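Side-chain contacts in acetylserotonin O-methyltransferase (Homo sapiens, PDB 4A6D), which catalyses the final step of melatonin synthesis, transferring a methyl group from S-adenosyl-L-methionine to the hydroxyl of N-acetylserotonin: residues K74-G79 with F83-E88; N129-T134 with T144-S149. All coordinates share one frame; numbering follows the deposited sequence.

Interaction 1: K74-G79 with F83-E88; sequences KVETRG and FYRNTE. With SO4 (sulfate ion), chain G.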
# COMPACT_ATOMS: atom_id res chain seq x y z
N LYS A 74 15.12 -13.62 8.38
CA LYS A 74 16.56 -13.55 8.59
C LYS A 74 17.23 -14.44 7.54
O LYS A 74 16.68 -15.48 7.18
CB LYS A 74 16.96 -14.05 10.00
CG LYS A 74 16.64 -13.12 11.17
CD LYS A 74 17.56 -13.35 12.39
CE LYS A 74 17.26 -14.62 13.17
NZ LYS A 74 18.06 -14.73 14.42
N VAL A 75 18.40 -14.03 7.03
CA VAL A 75 19.12 -14.84 6.06
C VAL A 75 20.48 -15.20 6.64
O VAL A 75 20.96 -14.53 7.55
CB VAL A 75 19.18 -14.19 4.64
CG1 VAL A 75 20.11 -12.98 4.59
CG2 VAL A 75 19.55 -15.20 3.57
N GLU A 76 21.05 -16.31 6.16
CA GLU A 76 22.38 -16.79 6.54
C GLU A 76 23.00 -17.44 5.32
O GLU A 76 22.29 -17.84 4.39
CB GLU A 76 22.34 -17.72 7.79
CG GLU A 76 22.21 -19.22 7.53
CD GLU A 76 21.83 -20.05 8.75
OE1 GLU A 76 22.75 -20.48 9.48
OE2 GLU A 76 20.62 -20.27 8.97
N THR A 77 24.32 -17.52 5.30
CA THR A 77 25.01 -18.11 4.17
C THR A 77 25.66 -19.44 4.56
O THR A 77 26.27 -19.54 5.63
CB THR A 77 25.97 -17.07 3.59
OG1 THR A 77 25.24 -15.84 3.43
CG2 THR A 77 26.60 -17.51 2.27
N ARG A 78 25.47 -20.46 3.71
CA ARG A 78 26.07 -21.80 3.84
C ARG A 78 26.47 -22.22 2.43
O ARG A 78 25.60 -22.36 1.56
CB ARG A 78 25.12 -22.82 4.47
CG ARG A 78 24.87 -22.64 5.96
CD ARG A 78 23.74 -23.56 6.39
NE ARG A 78 23.23 -23.27 7.73
CZ ARG A 78 22.17 -23.87 8.27
NH1 ARG A 78 21.50 -24.78 7.58
NH2 ARG A 78 21.77 -23.54 9.49
N GLY A 79 27.79 -22.36 2.21
CA GLY A 79 28.35 -22.70 0.92
C GLY A 79 27.97 -21.66 -0.11
O GLY A 79 27.98 -20.46 0.19
N PHE A 83 20.16 -19.17 3.02
CA PHE A 83 19.20 -19.95 3.80
C PHE A 83 18.37 -19.01 4.67
O PHE A 83 18.92 -18.22 5.45
CB PHE A 83 19.89 -21.05 4.62
CG PHE A 83 20.39 -22.17 3.76
CD1 PHE A 83 19.56 -23.23 3.41
CD2 PHE A 83 21.69 -22.17 3.27
CE1 PHE A 83 20.03 -24.26 2.59
CE2 PHE A 83 22.16 -23.20 2.45
CZ PHE A 83 21.32 -24.25 2.13
N TYR A 84 17.05 -19.09 4.51
CA TYR A 84 16.09 -18.22 5.18
C TYR A 84 15.48 -18.88 6.37
O TYR A 84 15.27 -20.09 6.37
CB TYR A 84 15.00 -17.79 4.19
CG TYR A 84 15.56 -17.12 2.96
CD1 TYR A 84 15.95 -17.87 1.85
CD2 TYR A 84 15.78 -15.75 2.93
CE1 TYR A 84 16.55 -17.27 0.74
CE2 TYR A 84 16.37 -15.14 1.82
CZ TYR A 84 16.75 -15.90 0.73
OH TYR A 84 17.26 -15.28 -0.38
N ARG A 85 15.21 -18.08 7.40
CA ARG A 85 14.59 -18.54 8.64
C ARG A 85 13.63 -17.46 9.15
O ARG A 85 13.77 -16.30 8.76
CB ARG A 85 15.67 -18.93 9.68
CG ARG A 85 16.23 -17.80 10.53
CD ARG A 85 17.46 -18.23 11.31
NE ARG A 85 18.49 -17.19 11.34
CZ ARG A 85 19.33 -16.93 10.34
NH1 ARG A 85 19.27 -17.62 9.20
NH2 ARG A 85 20.23 -15.96 10.46
N ASN A 86 12.67 -17.84 10.00
CA ASN A 86 11.71 -16.91 10.59
C ASN A 86 12.37 -16.04 11.66
O ASN A 86 13.41 -16.41 12.24
CB ASN A 86 10.52 -17.67 11.20
CG ASN A 86 9.41 -18.03 10.24
OD1 ASN A 86 8.94 -17.22 9.44
ND2 ASN A 86 8.90 -19.25 10.38
N THR A 87 11.76 -14.88 11.91
CA THR A 87 12.15 -13.92 12.95
C THR A 87 11.22 -14.16 14.16
O THR A 87 10.38 -15.07 14.12
CB THR A 87 11.93 -12.49 12.45
OG1 THR A 87 10.62 -12.37 11.90
CG2 THR A 87 12.99 -12.04 11.46
N GLU A 88 11.33 -13.32 15.21
CA GLU A 88 10.44 -13.42 16.37
C GLU A 88 9.07 -12.95 15.91
O GLU A 88 8.07 -13.60 16.21
CB GLU A 88 10.95 -12.56 17.54
CG GLU A 88 12.06 -13.23 18.34
CD GLU A 88 11.64 -14.05 19.55
OE1 GLU A 88 10.43 -14.35 19.70
OE2 GLU A 88 12.54 -14.42 20.34
S SO4 G . 14.97 -12.12 15.51
O1 SO4 G . 15.10 -12.25 16.97
O2 SO4 G . 14.85 -13.45 14.92
O3 SO4 G . 13.76 -11.35 15.19
O4 SO4 G . 16.16 -11.44 14.96
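Lys74 pairs with Arg85 and Glu76 with Phe83 across a two-stranded antiparallel beta hairpin of the dimerisation domain, which belongs to the helix-turn-helix clan; its strands 73-78 and 81-86 resemble the wing of a winged helix. Backbone hydrogen bonds run both ways in each pair, for example Lys74 N to Arg85 O at 3.0 Å and Phe83 N to Glu76 O at 2.9 Å, and Val75 and Tyr84 form the non-hydrogen-bonded pair between them. Apolar contact dominates the face of that middle pair. Val75 CG2 lies over one face of the Tyr84 ring as a CH-pi contact, 4.0 Å from the ring centroid. Helix 57-69 packs against both residues and supplies Asp65, which binds the Tyr84 hydroxyl, while Arg291 of the second subunit packs on them as well. The other face carries the charges, together with the Phe83 ring. Glu76 OE2 meets Arg85 NH1 at 3.0 Å in a salt bridge, the carboxylate and guanidinium planes 68° apart, and OE1 forms a second with Arg78, receiving weak bonds from its NE and NH2. Glu76 thus links two arginines from neighbouring strands and probably offsets part of their charge. Arg78 begins against the Phe83 ring, with Arg78 CB 3.6 Å from Phe83 CE2. Lys74 CB lies over one face of the Arg85 guanidinium, offset toward its rim; Lys74 NZ comes 4.0 Å from Arg85 NE, a proximity of like charges probably eased by the sulfate nearby. That ion, probably from the crystallisation liquor, accepts a nearly straight hydrogen bond (172°) from Glu88 N to its O3, 3.1 Å long.

Interaction 2: N129-T134 with T144-S149; sequences NQYLET and TAIYRS. With SAM (S-adenosylmethionine), chain D.
Tyr131 meets Ala145 and Ile146 in a small, buried contact. The Ala145 methyl lies over one face of the tyrosine ring, offset toward the rim, with Ala145 CB 4.1 Å from Tyr131 CG. At the far end of the ring, Ile146 CG1 approaches obliquely, 3.4 Å from Tyr131 OH and 3.9 Å from Tyr131 CZ. The isoleucine has CG1 anti to its carbonyl carbon (chi1 -67°), which brings this branch beside the phenol. The ring is thus touched at both its root and its hydroxyl end, while Tyr108 of helix 103-117 and the substrate-binding Gln306 also pack on it. With an alanine here in place of Tyr131, the Ala145 methyl and the Ile146 CG1 branch would probably lose their aromatic partner and a gap would open beside Gln306. The setting is the meeting of two short helices, 131-135 and 142-146, in the O-methyltransferase domain, whose core is the Rossmann-like fold of class I methyltransferases. At the start of the first helix, Gln130 O takes two bonds from Thr134: the backbone N at 2.9 Å and OG1 at 2.6 Å, the hydroxyl approaching from above the carbonyl plane. The outer side is looser: Leu132, Glu133 and Thr144 are exposed and do not meet across the contact, and the Arg148 side chain makes no contact with 129-134, forming a cation-pi contact with Phe135 instead. Where helix 142-146 ends, Tyr147 turns to the cofactor; its OH donates a 2.7 Å hydrogen bond to S-adenosylmethionine O2', an atom that sits at the edge of the Tyr147 ring, near its plane.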
# COMPACT_ATOMS: atom_id res chain seq x y z
N ASN A 129 -19.39 4.15 0.78
CA ASN A 129 -18.66 2.91 0.50
C ASN A 129 -18.75 2.45 -0.97
O ASN A 129 -19.63 2.89 -1.71
CB ASN A 129 -19.03 1.81 1.48
CG ASN A 129 -20.35 1.12 1.25
OD1 ASN A 129 -20.55 0.43 0.25
ND2 ASN A 129 -21.20 1.14 2.26
N GLN A 130 -17.81 1.58 -1.40
CA GLN A 130 -17.68 1.15 -2.79
C GLN A 130 -17.81 -0.35 -3.07
O GLN A 130 -17.17 -0.83 -4.01
CB GLN A 130 -16.36 1.70 -3.39
CG GLN A 130 -16.00 3.13 -3.00
CD GLN A 130 -16.88 4.16 -3.66
OE1 GLN A 130 -17.90 4.58 -3.12
NE2 GLN A 130 -16.48 4.60 -4.83
N TYR A 131 -18.62 -1.10 -2.32
CA TYR A 131 -18.78 -2.53 -2.59
C TYR A 131 -19.37 -2.81 -3.98
O TYR A 131 -18.94 -3.76 -4.65
CB TYR A 131 -19.62 -3.23 -1.51
CG TYR A 131 -18.81 -3.66 -0.31
CD1 TYR A 131 -18.06 -4.84 -0.33
CD2 TYR A 131 -18.82 -2.92 0.87
CE1 TYR A 131 -17.29 -5.23 0.77
CE2 TYR A 131 -18.09 -3.32 1.98
CZ TYR A 131 -17.31 -4.47 1.93
OH TYR A 131 -16.61 -4.85 3.04
N LEU A 132 -20.32 -1.97 -4.42
CA LEU A 132 -20.92 -2.11 -5.75
C LEU A 132 -19.91 -1.78 -6.86
O LEU A 132 -19.87 -2.47 -7.88
CB LEU A 132 -22.21 -1.27 -5.89
CG LEU A 132 -23.05 -1.58 -7.15
CD1 LEU A 132 -24.20 -2.52 -6.83
CD2 LEU A 132 -23.56 -0.31 -7.81
N GLU A 133 -19.07 -0.74 -6.65
CA GLU A 133 -18.08 -0.30 -7.65
C GLU A 133 -16.87 -1.22 -7.72
O GLU A 133 -16.19 -1.24 -8.74
CB GLU A 133 -17.64 1.16 -7.41
CG GLU A 133 -18.77 2.18 -7.43
CD GLU A 133 -19.48 2.51 -6.13
OE1 GLU A 133 -19.84 1.58 -5.37
OE2 GLU A 133 -19.75 3.71 -5.91
N THR A 134 -16.58 -1.97 -6.64
CA THR A 134 -15.43 -2.87 -6.53
C THR A 134 -15.77 -4.32 -6.81
O THR A 134 -15.02 -4.98 -7.52
CB THR A 134 -14.76 -2.77 -5.12
OG1 THR A 134 -14.75 -1.43 -4.66
CG2 THR A 134 -13.36 -3.32 -5.09
N THR A 144 -24.61 -8.34 4.02
CA THR A 144 -24.81 -9.27 2.89
C THR A 144 -23.72 -9.02 1.83
O THR A 144 -23.33 -9.94 1.11
CB THR A 144 -26.27 -9.29 2.31
OG1 THR A 144 -26.58 -8.06 1.66
CG2 THR A 144 -27.32 -9.66 3.35
N ALA A 145 -23.20 -7.77 1.78
CA ALA A 145 -22.10 -7.36 0.90
C ALA A 145 -20.76 -7.88 1.47
O ALA A 145 -19.92 -8.38 0.71
CB ALA A 145 -22.06 -5.85 0.76
N ILE A 146 -20.59 -7.79 2.82
CA ILE A 146 -19.42 -8.28 3.58
C ILE A 146 -19.35 -9.84 3.55
O ILE A 146 -18.26 -10.39 3.37
CB ILE A 146 -19.39 -7.67 5.03
CG1 ILE A 146 -19.14 -6.14 4.98
CG2 ILE A 146 -18.36 -8.38 5.93
CD1 ILE A 146 -19.38 -5.39 6.27
N TYR A 147 -20.51 -10.54 3.72
CA TYR A 147 -20.59 -12.01 3.66
C TYR A 147 -21.21 -12.44 2.31
O TYR A 147 -22.23 -13.15 2.27
CB TYR A 147 -21.37 -12.61 4.85
CG TYR A 147 -21.03 -12.07 6.22
CD1 TYR A 147 -19.71 -11.95 6.64
CD2 TYR A 147 -22.04 -11.79 7.14
CE1 TYR A 147 -19.40 -11.50 7.93
CE2 TYR A 147 -21.74 -11.33 8.43
CZ TYR A 147 -20.41 -11.20 8.82
OH TYR A 147 -20.11 -10.76 10.08
N ARG A 148 -20.59 -12.01 1.20
CA ARG A 148 -21.03 -12.29 -0.17
C ARG A 148 -20.99 -13.79 -0.58
O ARG A 148 -21.57 -14.15 -1.60
CB ARG A 148 -20.38 -11.34 -1.20
CG ARG A 148 -18.88 -11.07 -1.03
CD ARG A 148 -18.37 -10.08 -2.06
NE ARG A 148 -16.91 -9.99 -2.06
CZ ARG A 148 -16.10 -10.73 -2.81
NH1 ARG A 148 -16.60 -11.63 -3.65
NH2 ARG A 148 -14.79 -10.59 -2.72
N SER A 149 -20.33 -14.65 0.26
CA SER A 149 -20.22 -16.12 0.12
C SER A 149 -19.86 -16.80 1.48
O SER A 149 -19.37 -16.12 2.39
CB SER A 149 -19.25 -16.52 -0.99
OG SER A 149 -17.96 -16.87 -0.52
N SAM D . -17.30 -8.23 17.82
CA SAM D . -16.44 -8.94 16.85
C SAM D . -14.94 -8.57 16.82
O SAM D . -14.63 -7.45 17.18
OXT SAM D . -14.02 -9.36 16.45
CB SAM D . -17.11 -8.79 15.50
CG SAM D . -17.06 -7.37 14.94
SD SAM D . -17.80 -7.39 13.27
CE SAM D . -17.21 -5.87 12.64
C5' SAM D . -19.51 -6.82 13.54
C4' SAM D . -20.29 -8.08 13.96
O4' SAM D . -21.64 -7.64 14.06
C3' SAM D . -20.25 -9.21 12.87
O3' SAM D . -19.89 -10.48 13.45
C2' SAM D . -21.69 -9.15 12.26
O2' SAM D . -22.24 -10.35 11.73
C1' SAM D . -22.49 -8.66 13.48
N9 SAM D . -23.78 -8.05 13.10
C8 SAM D . -23.99 -7.11 12.09
N7 SAM D . -25.25 -6.79 12.05
C5 SAM D . -25.96 -7.54 12.98
C6 SAM D . -27.30 -7.66 13.38
N6 SAM D . -28.22 -6.85 12.81
N1 SAM D . -27.63 -8.51 14.41
C2 SAM D . -26.72 -9.32 14.98
N3 SAM D . -25.43 -9.23 14.61
C4 SAM D . -25.00 -8.35 13.69

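In the fold
Interaction 1 closes before interaction 2 opens, so the two follow in series along the chain, their centres about 41 Å apart and their nearest atoms about 27 Å apart. They share no sheet or helix. Residues 74-79 and 83-88 lie on the peripheral hairpin of the dimerisation domain, the centre of their contact about 31 Å from the centre of the chain, and touch the second subunit. Residues 129-134 and 144-149 lie on short helices 131-135 and 142-146 of the O-methyltransferase domain and the loops beside them, their contact centred about 18 Å from the chain centre and next to the cofactor and substrate sites. Helix 103-117 lies between them in sequence and packs on Tyr131. The pair thus samples the homodimer's assembly part and its catalytic part.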